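Local coordinates for enoyl CoA hydratase/isomerase (Crotonase) (Legionella pneumophila subsp. pneumophila, PDB 3I47), which probably hydrates the double bond of enoyl-CoA thioesters or isomerises them, as a member of the crotonase (enoyl-CoA hydratase/isomerase) family, at residues A[132-138]-A[163-169]; A[124-128]-A[189-193]; A[48-52]-A[200-205]; A[204-210]-A[238-243]. All coordinates share one frame; numbering follows the deposited sequence.

Contact 1. Residues A[132-138]-A[163-169]; sequences FCFSEVK and FMSAEVF
The CB of Phe132 sits over the face of the Phe169 ring, 3.6 Å from its centroid, in a close CH-pi contact. Phe169 turns its ring back over the facing strand because its CG lies between its own N and C (chi1 57°). The rings of the two residues are slid apart and barely overlap. Beside them Phe134 meets Phe169 obliquely and receives the edge of Phe163 on its face, a T-shaped pair with planes at 84°; Leu162, Ile146 and Val150 close in around this aromatic cluster. The cluster lies against an antiparallel pairing of strands 131-133 and 168-170 in the small three-stranded sheet of this crotonase-family chain, where Phe132 N gives to Phe169 O (2.8 Å) and Phe169 N to Phe132 O (2.9 Å). Beyond Cys133 the backbones stay close, Ala166 CA making a C-H...O contact with Phe134 O, but two waters carry the polar links: one joins Phe134 N to Glu167 O, another Phe134 O and Val137 N to Phe163 O. The outer side is looser and more exposed. There Val137 lays CG1 3.3 Å from Phe163 O, and extended Lys138 runs along Ala166 CB until NZ donates to Ala166 O at 2.8 Å, tilted 28° from the carbonyl plane.

Contact 2. Residues A[124-128]-A[189-193]; sequences AIAST and LLEFT
Ile125 presses its CG2 branch against Leu189 CD1 at 3.7 Å, and the same methyl reaches Phe192 CD1 at 3.9 Å. Its other branch goes further along the helix: CD1 lies near the plane of the Phe192 ring, at its edge, and stands 3.7 Å from Thr193 OG1. One isoleucine thus sits among three side chains within about one turn of the helix. Leu189 splits its methyls, CD1 going to Ile125 and the backbone of Ser127, CD2 to Ser127 CB at 3.9 Å. With CG anti to the backbone N (chi1 177°), the leucine projects its fork onto the strand. The Thr193 hydroxyl that Ile125 touches also bonds to its own helix, OG1 donating to Leu189 O at 2.9 Å from above the carbonyl plane. That oxygen also takes the helical bond from Thr193 N, on the opposite face of its plane; the OG1 bond holds the threonine side chain in its rotation. The helix start runs nearly antiparallel to strand 123-127, at 155°, with the axes 9.2 Å apart. Strands 102-106 and 182-184 flank that strand in the main sheet, and helix 189-201 packs on all three, meeting Met105 on 102-106, Ile125 on 123-127 and Val184 on 182-184.

Contact 3. Residues A[48-52]-A[200-205]; sequences NVRVI and ISNNAP
Arg50 lays one face of its guanidinium against the ring of Pro205, whose CG stands 3.8 Å above the plane, offset toward the rim, while CB approaches NE at the same distance. This packing closes the gap between the approach to strand 51-56, in the main sheet of the crotonase fold, and the turn that joins helix 189-201 to helix 205-218. The arginine chain is extended from CG to NE, which carries the flat group out from the residue just before the strand to the end of the first helix. There NH1 donates to Ser201 O at 2.8 Å, the acceptor only 3° out of the guanidinium plane and the N-H...O angle 162°. Ser201 O belongs to the last turn of the helix, where carbonyls tend to lack helical partners, so a positive charge here would probably also suit the helix dipole. NH2 has a further partner in Trp259 O, so that one guanidinium ties the helix end to the chain's C-terminal tail; Trp259 also packs on Pro205, and its NE1 bonds to Asn202 O.

Deeper in, the contact becomes apolar. Val51 points CG2 at the last turn of the helix, with Ile200 CG2 and Ser201 CB each 3.8 Å away. The Ser201 hydroxyl takes little part in this, since it is bonded to Ser198 O of its own helix. With CG2 beside the backbone N and CG1 anti to it (chi1 176°), the valine sends its CG2 methyl to within 3.7 Å of Ser201 N.

Contact 4. Residues A[204-210]-A[238-243]; sequences APEAVKN and KRVSDE
The N-terminus of helix 205-218 is met by the carboxylate of Glu243, from the first turn of helix 242-253, which takes two successive backbone N-H groups of its first turn. Ala204 holds the N-cap position but has no polar side chain to cap with. Glu243 OE2 accepts from Glu206 N at 2.9 Å and OE1 from Ala207 N at 2.8 Å, each through its syn lone pair; the second bond is more bent, 136° at the hydrogen. The glutamate reaches across because its chain is extended, with CG anti to the backbone N (chi1 -172°). Its carboxylate carbon comes down on the methyl of Ala204, CD to CB 3.4 Å. A negative group at this end would probably be stabilised by the helix dipole. Lys238, from the end of helix 225-240, adds a salt bridge: NZ donates to Glu243 OE1 at 2.8 Å on the anti side, well out of the carboxylate plane (32°), leaving that oxygen gripped by two donors. Bends at chi2 and chi4 fold the lysine back to reach it. Ser241, N-cap of helix 242-253, bonds to Lys238 O and Gly244 N nearby. The lysine's methylenes meanwhile pass Ala207 and Asn210, CE lying 3.4 Å from Asn210 OD1.

How the contacts relate
Contacts 2 and 3 use opposite ends of helix 189-201 against the same main sheet, their centres 18 Å apart, at strands 123-127 and 51-56. Contact 3 hands directly to contact 4: the two share Ala204 and Pro205, Val208 CG2 packs 3.5 Å from Asn203 CB, and their centres lie 12 Å apart. Together they carry the chain from the sheet out to the C-terminal helices. Contact 1 stands apart in the small sheet, 42 Å from contact 4 between centres and on the other side of the chain's centre. It adjoins contact 2 in sequence, strand 131-133 following 123-127, yet the centres of contacts 1 and 2 are 23 Å apart.

Contact 1. Residues A[132-138]-A[163-169]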
loop_
_atom_site.group_PDB
_atom_site.type_symbol
_atom_site.label_atom_id
_atom_site.label_comp_id
_atom_site.label_asym_id
_atom_site.label_seq_id
_atom_site.Cartn_x
_atom_site.Cartn_y
_atom_site.Cartn_z
ATOM N N PHE A 132 5.166 -7.692 12.516
ATOM C CA PHE A 132 6.040 -7.086 11.515
ATOM C C PHE A 132 7.493 -7.189 11.940
ATOM O O PHE A 132 7.790 -7.259 13.126
ATOM C CB PHE A 132 5.687 -5.600 11.360
ATOM C CG PHE A 132 4.292 -5.362 10.847
ATOM C CD1 PHE A 132 3.213 -5.359 11.726
ATOM C CD2 PHE A 132 4.072 -5.128 9.486
ATOM C CE1 PHE A 132 1.904 -5.132 11.236
ATOM C CE2 PHE A 132 2.780 -4.902 8.995
ATOM C CZ PHE A 132 1.712 -4.892 9.877
ATOM N N CYS A 133 8.391 -7.181 10.962
ATOM C CA CYS A 133 9.823 -7.211 11.263
ATOM C C CYS A 133 10.650 -6.761 10.076
ATOM O O CYS A 133 10.405 -7.192 8.953
ATOM C CB CYS A 133 10.240 -8.630 11.668
ATOM S SG CYS A 133 11.939 -8.782 12.256
ATOM N N PHE A 134 11.641 -5.915 10.335
ATOM C CA PHE A 134 12.688 -5.614 9.345
ATOM C C PHE A 134 13.925 -6.414 9.740
ATOM O O PHE A 134 14.761 -5.958 10.533
ATOM C CB PHE A 134 12.968 -4.104 9.284
ATOM C CG PHE A 134 11.730 -3.271 9.177
ATOM C CD1 PHE A 134 10.906 -3.356 8.057
ATOM C CD2 PHE A 134 11.358 -2.421 10.214
ATOM C CE1 PHE A 134 9.737 -2.590 7.963
ATOM C CE2 PHE A 134 10.187 -1.660 10.133
ATOM C CZ PHE A 134 9.377 -1.745 9.011
ATOM N N SER A 135 14.027 -7.629 9.200
ATOM C CA SER A 135 14.961 -8.629 9.714
ATOM C C SER A 135 16.369 -8.588 9.106
ATOM O O SER A 135 17.235 -9.356 9.526
ATOM C CB SER A 135 14.361 -10.033 9.523
ATOM O OG SER A 135 13.969 -10.220 8.174
ATOM N N GLU A 136 16.597 -7.685 8.152
ATOM C CA GLU A 136 17.800 -7.726 7.298
ATOM C C GLU A 136 19.137 -7.728 8.032
ATOM O O GLU A 136 20.053 -8.446 7.635
ATOM C CB GLU A 136 17.768 -6.597 6.263
ATOM C CG GLU A 136 16.735 -6.801 5.128
ATOM C CD GLU A 136 15.270 -6.549 5.528
ATOM O OE1 GLU A 136 14.974 -6.089 6.652
ATOM O OE2 GLU A 136 14.382 -6.800 4.676
ATOM N N VAL A 137 19.254 -6.958 9.112
ATOM C CA VAL A 137 20.557 -6.872 9.793
ATOM C C VAL A 137 20.985 -8.208 10.431
ATOM O O VAL A 137 22.167 -8.405 10.716
ATOM C CB VAL A 137 20.660 -5.714 10.840
ATOM C CG1 VAL A 137 20.514 -4.341 10.167
ATOM C CG2 VAL A 137 19.681 -5.899 12.008
ATOM N N LYS A 138 20.027 -9.106 10.655
ATOM C CA LYS A 138 20.340 -10.432 11.192
ATOM C C LYS A 138 21.120 -11.262 10.177
ATOM O O LYS A 138 21.839 -12.192 10.550
ATOM C CB LYS A 138 19.063 -11.169 11.602
ATOM C CG LYS A 138 18.404 -10.611 12.873
ATOM C CD LYS A 138 17.049 -11.263 13.125
ATOM C CE LYS A 138 16.423 -10.800 14.445
ATOM N NZ LYS A 138 14.905 -10.864 14.444
ATOM N N PHE A 163 15.116 -0.956 12.277
ATOM C CA PHE A 163 16.131 -1.479 11.335
ATOM C C PHE A 163 17.344 -2.019 12.109
ATOM O O PHE A 163 17.886 -3.072 11.769
ATOM C CB PHE A 163 16.656 -0.403 10.366
ATOM C CG PHE A 163 15.644 0.135 9.392
ATOM C CD1 PHE A 163 14.433 -0.514 9.160
ATOM C CD2 PHE A 163 15.944 1.291 8.658
ATOM C CE1 PHE A 163 13.511 0.001 8.236
ATOM C CE2 PHE A 163 15.040 1.806 7.731
ATOM C CZ PHE A 163 13.817 1.157 7.518
ATOM N N MET A 164 17.776 -1.288 13.137
ATOM C CA MET A 164 18.976 -1.671 13.874
ATOM C C MET A 164 18.743 -2.912 14.745
ATOM O O MET A 164 19.648 -3.725 14.937
ATOM C CB MET A 164 19.474 -0.508 14.751
ATOM C CG MET A 164 19.937 0.730 13.962
ATOM S SD MET A 164 20.732 2.020 15.011
ATOM C CE MET A 164 19.479 2.304 16.282
ATOM N N SER A 165 17.538 -3.035 15.298
ATOM C CA SER A 165 17.252 -4.110 16.250
ATOM C C SER A 165 16.765 -5.388 15.571
ATOM O O SER A 165 16.948 -6.473 16.116
ATOM C CB SER A 165 16.194 -3.656 17.260
ATOM O OG SER A 165 14.919 -3.611 16.626
ATOM N N ALA A 166 16.122 -5.241 14.409
ATOM C CA ALA A 166 15.412 -6.339 13.740
ATOM C C ALA A 166 14.371 -7.000 14.659
ATOM O O ALA A 166 14.046 -8.187 14.508
ATOM C CB ALA A 166 16.419 -7.376 13.177
ATOM N N GLU A 167 13.859 -6.236 15.623
ATOM C CA GLU A 167 12.853 -6.777 16.529
ATOM C C GLU A 167 11.512 -6.987 15.825
ATOM O O GLU A 167 11.146 -6.253 14.899
ATOM C CB GLU A 167 12.686 -5.908 17.775
ATOM C CG GLU A 167 11.999 -4.564 17.541
ATOM C CD GLU A 167 12.302 -3.565 18.640
ATOM O OE1 GLU A 167 11.597 -3.578 19.673
ATOM O OE2 GLU A 167 13.242 -2.768 18.463
ATOM N N VAL A 168 10.783 -7.993 16.293
ATOM C CA VAL A 168 9.409 -8.206 15.839
ATOM C C VAL A 168 8.507 -7.264 16.618
ATOM O O VAL A 168 8.653 -7.117 17.834
ATOM C CB VAL A 168 8.978 -9.675 16.047
ATOM C CG1 VAL A 168 7.508 -9.886 15.607
ATOM C CG2 VAL A 168 9.894 -10.593 15.280
ATOM N N PHE A 169 7.594 -6.595 15.920
ATOM C CA PHE A 169 6.627 -5.731 16.584
ATOM C C PHE A 169 5.211 -6.098 16.193
ATOM O O PHE A 169 4.949 -6.450 15.039
ATOM C CB PHE A 169 6.935 -4.231 16.409
ATOM C CG PHE A 169 7.031 -3.748 14.972
ATOM C CD1 PHE A 169 6.000 -2.971 14.418
ATOM C CD2 PHE A 169 8.173 -3.995 14.198
ATOM C CE1 PHE A 169 6.088 -2.477 13.110
ATOM C CE2 PHE A 169 8.279 -3.507 12.887
ATOM C CZ PHE A 169 7.232 -2.739 12.329
HETATM O O HOH W 1 17.189 -4.884 9.741
HETATM O O HOH W 2 12.227 -4.676 12.933
#

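Contact 2. Residues A[124-128]-A[189-193]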
loop_
_atom_site.group_PDB
_atom_site.type_symbol
_atom_site.label_atom_id
_atom_site.label_comp_id
_atom_site.label_asym_id
_atom_site.label_seq_id
_atom_site.Cartn_x
_atom_site.Cartn_y
_atom_site.Cartn_z
ATOM N N ALA A 124 -2.772 0.942 5.521
ATOM C CA ALA A 124 -2.593 -0.462 5.864
ATOM C C ALA A 124 -3.533 -0.829 7.005
ATOM O O ALA A 124 -3.712 -0.058 7.960
ATOM C CB ALA A 124 -1.111 -0.783 6.209
ATOM N N ILE A 125 -4.162 -1.992 6.864
ATOM C CA ILE A 125 -5.123 -2.515 7.813
ATOM C C ILE A 125 -4.557 -3.845 8.284
ATOM O O ILE A 125 -4.230 -4.703 7.452
ATOM C CB ILE A 125 -6.485 -2.765 7.123
ATOM C CG1 ILE A 125 -7.068 -1.459 6.544
ATOM C CG2 ILE A 125 -7.477 -3.417 8.115
ATOM C CD1 ILE A 125 -8.275 -1.666 5.597
ATOM N N ALA A 126 -4.420 -4.015 9.598
ATOM C CA ALA A 126 -3.859 -5.244 10.155
ATOM C C ALA A 126 -4.870 -5.964 11.028
ATOM O O ALA A 126 -5.685 -5.318 11.709
ATOM C CB ALA A 126 -2.611 -4.930 10.955
ATOM N N SER A 127 -4.826 -7.292 11.008
ATOM C CA SER A 127 -5.538 -8.084 12.002
ATOM C C SER A 127 -4.789 -7.956 13.336
ATOM O O SER A 127 -3.593 -7.628 13.365
ATOM C CB SER A 127 -5.601 -9.550 11.563
ATOM O OG SER A 127 -4.289 -10.039 11.430
ATOM N N THR A 128 -5.489 -8.200 14.439
ATOM C CA THR A 128 -4.881 -8.037 15.764
ATOM C C THR A 128 -3.668 -8.951 15.952
ATOM O O THR A 128 -2.752 -8.622 16.715
ATOM C CB THR A 128 -5.903 -8.298 16.897
ATOM O OG1 THR A 128 -6.443 -9.612 16.763
ATOM C CG2 THR A 128 -7.038 -7.287 16.840
ATOM N N LEU A 189 -11.120 -9.528 9.126
ATOM C CA LEU A 189 -10.186 -8.652 8.431
ATOM C C LEU A 189 -10.624 -8.390 6.989
ATOM O O LEU A 189 -10.665 -7.231 6.555
ATOM C CB LEU A 189 -8.771 -9.254 8.468
ATOM C CG LEU A 189 -7.668 -8.497 7.715
ATOM C CD1 LEU A 189 -7.431 -7.097 8.312
ATOM C CD2 LEU A 189 -6.366 -9.306 7.744
ATOM N N LEU A 190 -10.949 -9.460 6.260
ATOM C CA LEU A 190 -11.390 -9.324 4.875
ATOM C C LEU A 190 -12.663 -8.491 4.766
ATOM O O LEU A 190 -12.728 -7.534 3.988
ATOM C CB LEU A 190 -11.605 -10.713 4.241
ATOM C CG LEU A 190 -12.091 -10.704 2.787
ATOM C CD1 LEU A 190 -11.100 -10.003 1.871
ATOM C CD2 LEU A 190 -12.341 -12.143 2.295
ATOM N N GLU A 191 -13.661 -8.830 5.577
ATOM C CA GLU A 191 -14.939 -8.122 5.535
ATOM C C GLU A 191 -14.752 -6.633 5.827
ATOM O O GLU A 191 -15.292 -5.779 5.121
ATOM C CB GLU A 191 -15.939 -8.746 6.516
ATOM C CG GLU A 191 -16.420 -10.147 6.098
ATOM C CD GLU A 191 -15.502 -11.303 6.528
ATOM O OE1 GLU A 191 -15.997 -12.447 6.471
ATOM O OE2 GLU A 191 -14.311 -11.124 6.908
ATOM N N PHE A 192 -13.965 -6.316 6.857
ATOM C CA PHE A 192 -13.666 -4.914 7.175
ATOM C C PHE A 192 -13.013 -4.192 5.985
ATOM O O PHE A 192 -13.402 -3.084 5.606
ATOM C CB PHE A 192 -12.740 -4.822 8.403
ATOM C CG PHE A 192 -12.371 -3.415 8.775
ATOM C CD1 PHE A 192 -11.286 -2.763 8.171
ATOM C CD2 PHE A 192 -13.125 -2.719 9.719
ATOM C CE1 PHE A 192 -10.959 -1.431 8.504
ATOM C CE2 PHE A 192 -12.803 -1.405 10.073
ATOM C CZ PHE A 192 -11.718 -0.751 9.463
ATOM N N THR A 193 -11.999 -4.833 5.414
ATOM C CA THR A 193 -11.225 -4.243 4.338
ATOM C C THR A 193 -12.072 -4.001 3.093
ATOM O O THR A 193 -11.994 -2.929 2.493
ATOM C CB THR A 193 -10.017 -5.141 4.007
ATOM O OG1 THR A 193 -9.173 -5.189 5.157
ATOM C CG2 THR A 193 -9.226 -4.572 2.836
#

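Contact 3. Residues A[48-52]-A[200-205]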
loop_
_atom_site.group_PDB
_atom_site.type_symbol
_atom_site.label_atom_id
_atom_site.label_comp_id
_atom_site.label_asym_id
_atom_site.label_seq_id
_atom_site.Cartn_x
_atom_site.Cartn_y
_atom_site.Cartn_z
ATOM N N ASN A 48 -12.207 0.888 -14.719
ATOM C CA ASN A 48 -13.194 0.213 -13.868
ATOM C C ASN A 48 -12.763 0.077 -12.399
ATOM O O ASN A 48 -13.557 -0.331 -11.547
ATOM C CB ASN A 48 -13.546 -1.163 -14.440
ATOM C CG ASN A 48 -14.250 -1.074 -15.784
ATOM O OD1 ASN A 48 -15.118 -0.221 -15.992
ATOM N ND2 ASN A 48 -13.881 -1.952 -16.701
ATOM N N VAL A 49 -11.506 0.412 -12.115
ATOM C CA VAL A 49 -10.945 0.309 -10.765
ATOM C C VAL A 49 -10.736 1.699 -10.179
ATOM O O VAL A 49 -10.115 2.550 -10.813
ATOM C CB VAL A 49 -9.599 -0.474 -10.781
ATOM C CG1 VAL A 49 -8.923 -0.454 -9.400
ATOM C CG2 VAL A 49 -9.829 -1.907 -11.210
ATOM N N ARG A 50 -11.266 1.926 -8.978
ATOM C CA ARG A 50 -11.031 3.163 -8.244
ATOM C C ARG A 50 -10.081 2.972 -7.080
ATOM O O ARG A 50 -9.359 3.905 -6.727
ATOM C CB ARG A 50 -12.338 3.769 -7.721
ATOM C CG ARG A 50 -13.216 4.376 -8.804
ATOM C CD ARG A 50 -14.485 4.957 -8.227
ATOM N NE ARG A 50 -15.359 5.462 -9.293
ATOM C CZ ARG A 50 -16.623 5.835 -9.116
ATOM N NH1 ARG A 50 -17.179 5.769 -7.911
ATOM N NH2 ARG A 50 -17.338 6.249 -10.155
ATOM N N VAL A 51 -10.101 1.790 -6.461
ATOM C CA VAL A 51 -9.286 1.538 -5.254
ATOM C C VAL A 51 -8.566 0.214 -5.455
ATOM O O VAL A 51 -9.146 -0.719 -6.004
ATOM C CB VAL A 51 -10.173 1.478 -3.977
ATOM C CG1 VAL A 51 -9.358 1.104 -2.710
ATOM C CG2 VAL A 51 -10.919 2.820 -3.762
ATOM N N ILE A 52 -7.309 0.152 -5.025
ATOM C CA ILE A 52 -6.504 -1.067 -5.146
ATOM C C ILE A 52 -6.178 -1.635 -3.774
ATOM O O ILE A 52 -5.709 -0.906 -2.900
ATOM C CB ILE A 52 -5.211 -0.759 -5.911
ATOM C CG1 ILE A 52 -5.558 -0.282 -7.333
ATOM C CG2 ILE A 52 -4.304 -2.004 -5.993
ATOM C CD1 ILE A 52 -4.375 0.317 -8.093
ATOM N N ILE A 200 -14.441 4.153 0.210
ATOM C CA ILE A 200 -13.592 5.075 -0.526
ATOM C C ILE A 200 -13.965 5.101 -2.022
ATOM O O ILE A 200 -13.998 6.177 -2.639
ATOM C CB ILE A 200 -12.089 4.725 -0.319
ATOM C CG1 ILE A 200 -11.728 4.876 1.166
ATOM C CG2 ILE A 200 -11.204 5.618 -1.173
ATOM C CD1 ILE A 200 -10.344 4.328 1.530
ATOM N N SER A 201 -14.282 3.930 -2.583
ATOM C CA SER A 201 -14.613 3.821 -4.014
ATOM C C SER A 201 -15.932 4.513 -4.335
ATOM O O SER A 201 -16.194 4.835 -5.490
ATOM C CB SER A 201 -14.638 2.358 -4.487
ATOM O OG SER A 201 -15.836 1.702 -4.103
ATOM N N ASN A 202 -16.738 4.753 -3.308
ATOM C CA ASN A 202 -18.014 5.441 -3.504
ATOM C C ASN A 202 -17.985 6.939 -3.222
ATOM O O ASN A 202 -18.983 7.645 -3.432
ATOM C CB ASN A 202 -19.140 4.713 -2.766
ATOM C CG ASN A 202 -19.430 3.352 -3.372
ATOM O OD1 ASN A 202 -19.578 3.219 -4.593
ATOM N ND2 ASN A 202 -19.491 2.332 -2.533
ATOM N N ASN A 203 -16.843 7.444 -2.772
ATOM C CA ASN A 203 -16.652 8.888 -2.705
ATOM C C ASN A 203 -16.390 9.407 -4.123
ATOM O O ASN A 203 -16.040 8.634 -5.025
ATOM C CB ASN A 203 -15.495 9.255 -1.763
ATOM C CG ASN A 203 -15.790 8.932 -0.293
ATOM O OD1 ASN A 203 -14.869 8.704 0.507
ATOM N ND2 ASN A 203 -17.063 8.903 0.063
ATOM N N ALA A 204 -16.566 10.711 -4.331
ATOM C CA ALA A 204 -16.375 11.291 -5.666
ATOM C C ALA A 204 -14.977 10.988 -6.190
ATOM O O ALA A 204 -13.989 11.306 -5.556
ATOM C CB ALA A 204 -16.619 12.784 -5.632
ATOM N N PRO A 205 -14.891 10.344 -7.361
ATOM C CA PRO A 205 -13.605 9.778 -7.769
ATOM C C PRO A 205 -12.515 10.803 -8.067
ATOM O O PRO A 205 -11.361 10.597 -7.674
ATOM C CB PRO A 205 -13.955 8.958 -9.021
ATOM C CG PRO A 205 -15.251 9.507 -9.492
ATOM C CD PRO A 205 -15.986 9.934 -8.251
#

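Contact 4. Residues A[204-210]-A[238-243]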
loop_
_atom_site.group_PDB
_atom_site.type_symbol
_atom_site.label_atom_id
_atom_site.label_comp_id
_atom_site.label_asym_id
_atom_site.label_seq_id
_atom_site.Cartn_x
_atom_site.Cartn_y
_atom_site.Cartn_z
ATOM N N ALA A 204 -16.566 10.711 -4.331
ATOM C CA ALA A 204 -16.375 11.291 -5.666
ATOM C C ALA A 204 -14.977 10.988 -6.190
ATOM O O ALA A 204 -13.989 11.306 -5.556
ATOM C CB ALA A 204 -16.619 12.784 -5.632
ATOM N N PRO A 205 -14.891 10.344 -7.361
ATOM C CA PRO A 205 -13.605 9.778 -7.769
ATOM C C PRO A 205 -12.515 10.803 -8.067
ATOM O O PRO A 205 -11.361 10.597 -7.674
ATOM C CB PRO A 205 -13.955 8.958 -9.021
ATOM C CG PRO A 205 -15.251 9.507 -9.492
ATOM C CD PRO A 205 -15.986 9.934 -8.251
ATOM N N GLU A 206 -12.866 11.913 -8.717
ATOM C CA GLU A 206 -11.855 12.933 -8.984
ATOM C C GLU A 206 -11.427 13.616 -7.690
ATOM O O GLU A 206 -10.236 13.860 -7.476
ATOM C CB GLU A 206 -12.338 13.975 -10.001
ATOM C CG GLU A 206 -12.594 13.404 -11.409
ATOM C CD GLU A 206 -11.432 12.571 -11.938
ATOM O OE1 GLU A 206 -10.272 13.053 -11.922
ATOM O OE2 GLU A 206 -11.673 11.417 -12.364
ATOM N N ALA A 207 -12.402 13.909 -6.828
ATOM C CA ALA A 207 -12.125 14.531 -5.532
ATOM C C ALA A 207 -11.176 13.672 -4.674
ATOM O O ALA A 207 -10.265 14.204 -4.043
ATOM C CB ALA A 207 -13.427 14.817 -4.782
ATOM N N VAL A 208 -11.378 12.355 -4.696
ATOM C CA VAL A 208 -10.520 11.421 -3.947
ATOM C C VAL A 208 -9.091 11.487 -4.486
ATOM O O VAL A 208 -8.136 11.665 -3.727
ATOM C CB VAL A 208 -11.081 9.984 -4.004
ATOM C CG1 VAL A 208 -10.036 8.976 -3.526
ATOM C CG2 VAL A 208 -12.309 9.857 -3.144
ATOM N N LYS A 209 -8.942 11.384 -5.806
ATOM C CA LYS A 209 -7.615 11.475 -6.410
ATOM C C LYS A 209 -6.958 12.836 -6.200
ATOM O O LYS A 209 -5.774 12.919 -5.898
ATOM C CB LYS A 209 -7.682 11.112 -7.899
ATOM C CG LYS A 209 -8.098 9.664 -8.104
ATOM C CD LYS A 209 -7.967 9.247 -9.551
ATOM C CE LYS A 209 -9.148 9.737 -10.360
ATOM N NZ LYS A 209 -9.113 9.190 -11.742
ATOM N N ASN A 210 -7.743 13.905 -6.337
ATOM C CA ASN A 210 -7.230 15.245 -6.115
ATOM C C ASN A 210 -6.792 15.448 -4.664
ATOM O O ASN A 210 -5.815 16.143 -4.412
ATOM C CB ASN A 210 -8.306 16.297 -6.411
ATOM C CG ASN A 210 -8.673 16.404 -7.888
ATOM O OD1 ASN A 210 -9.640 17.091 -8.224
ATOM N ND2 ASN A 210 -7.928 15.727 -8.771
ATOM N N LYS A 238 -12.388 23.453 -8.042
ATOM C CA LYS A 238 -13.148 22.232 -7.793
ATOM C C LYS A 238 -14.644 22.480 -7.588
ATOM O O LYS A 238 -15.468 21.670 -7.991
ATOM C CB LYS A 238 -12.562 21.438 -6.616
ATOM C CG LYS A 238 -13.100 20.010 -6.484
ATOM C CD LYS A 238 -12.450 19.108 -7.539
ATOM C CE LYS A 238 -12.913 17.654 -7.425
ATOM N NZ LYS A 238 -14.290 17.433 -7.963
ATOM N N ARG A 239 -14.992 23.614 -6.975
ATOM C CA ARG A 239 -16.389 23.928 -6.721
ATOM C C ARG A 239 -17.188 24.103 -8.003
ATOM O O ARG A 239 -18.369 23.786 -8.026
ATOM C CB ARG A 239 -16.510 25.190 -5.879
ATOM C CG ARG A 239 -16.203 24.978 -4.397
ATOM C CD ARG A 239 -16.172 26.325 -3.710
ATOM N NE ARG A 239 -15.930 26.234 -2.272
ATOM C CZ ARG A 239 -15.840 27.283 -1.467
ATOM N NH1 ARG A 239 -16.006 28.512 -1.951
ATOM N NH2 ARG A 239 -15.609 27.098 -0.172
ATOM N N VAL A 240 -16.537 24.601 -9.053
ATOM C CA VAL A 240 -17.222 24.834 -10.339
ATOM C C VAL A 240 -17.037 23.679 -11.325
ATOM O O VAL A 240 -17.615 23.700 -12.423
ATOM C CB VAL A 240 -16.816 26.184 -11.007
ATOM C CG1 VAL A 240 -17.109 27.391 -10.069
ATOM C CG2 VAL A 240 -15.363 26.160 -11.459
ATOM N N SER A 241 -16.234 22.684 -10.942
ATOM C CA SER A 241 -16.064 21.474 -11.757
ATOM C C SER A 241 -17.394 20.733 -11.900
ATOM O O SER A 241 -18.276 20.859 -11.063
ATOM C CB SER A 241 -15.017 20.541 -11.121
ATOM O OG SER A 241 -15.521 19.890 -9.956
ATOM N N ASP A 242 -17.535 19.933 -12.955
ATOM C CA ASP A 242 -18.747 19.134 -13.104
ATOM C C ASP A 242 -19.013 18.251 -11.890
ATOM O O ASP A 242 -20.147 18.150 -11.431
ATOM C CB ASP A 242 -18.670 18.263 -14.357
ATOM C CG ASP A 242 -18.722 19.073 -15.649
ATOM O OD1 ASP A 242 -19.057 20.274 -15.621
ATOM O OD2 ASP A 242 -18.418 18.490 -16.703
ATOM N N GLU A 243 -17.963 17.614 -11.364
ATOM C CA GLU A 243 -18.117 16.733 -10.211
ATOM C C GLU A 243 -18.512 17.480 -8.930
ATOM O O GLU A 243 -19.370 17.011 -8.174
ATOM C CB GLU A 243 -16.843 15.919 -9.981
ATOM C CG GLU A 243 -17.000 14.855 -8.924
ATOM C CD GLU A 243 -15.705 14.143 -8.656
ATOM O OE1 GLU A 243 -14.875 14.705 -7.911
ATOM O OE2 GLU A 243 -15.519 13.020 -9.177
#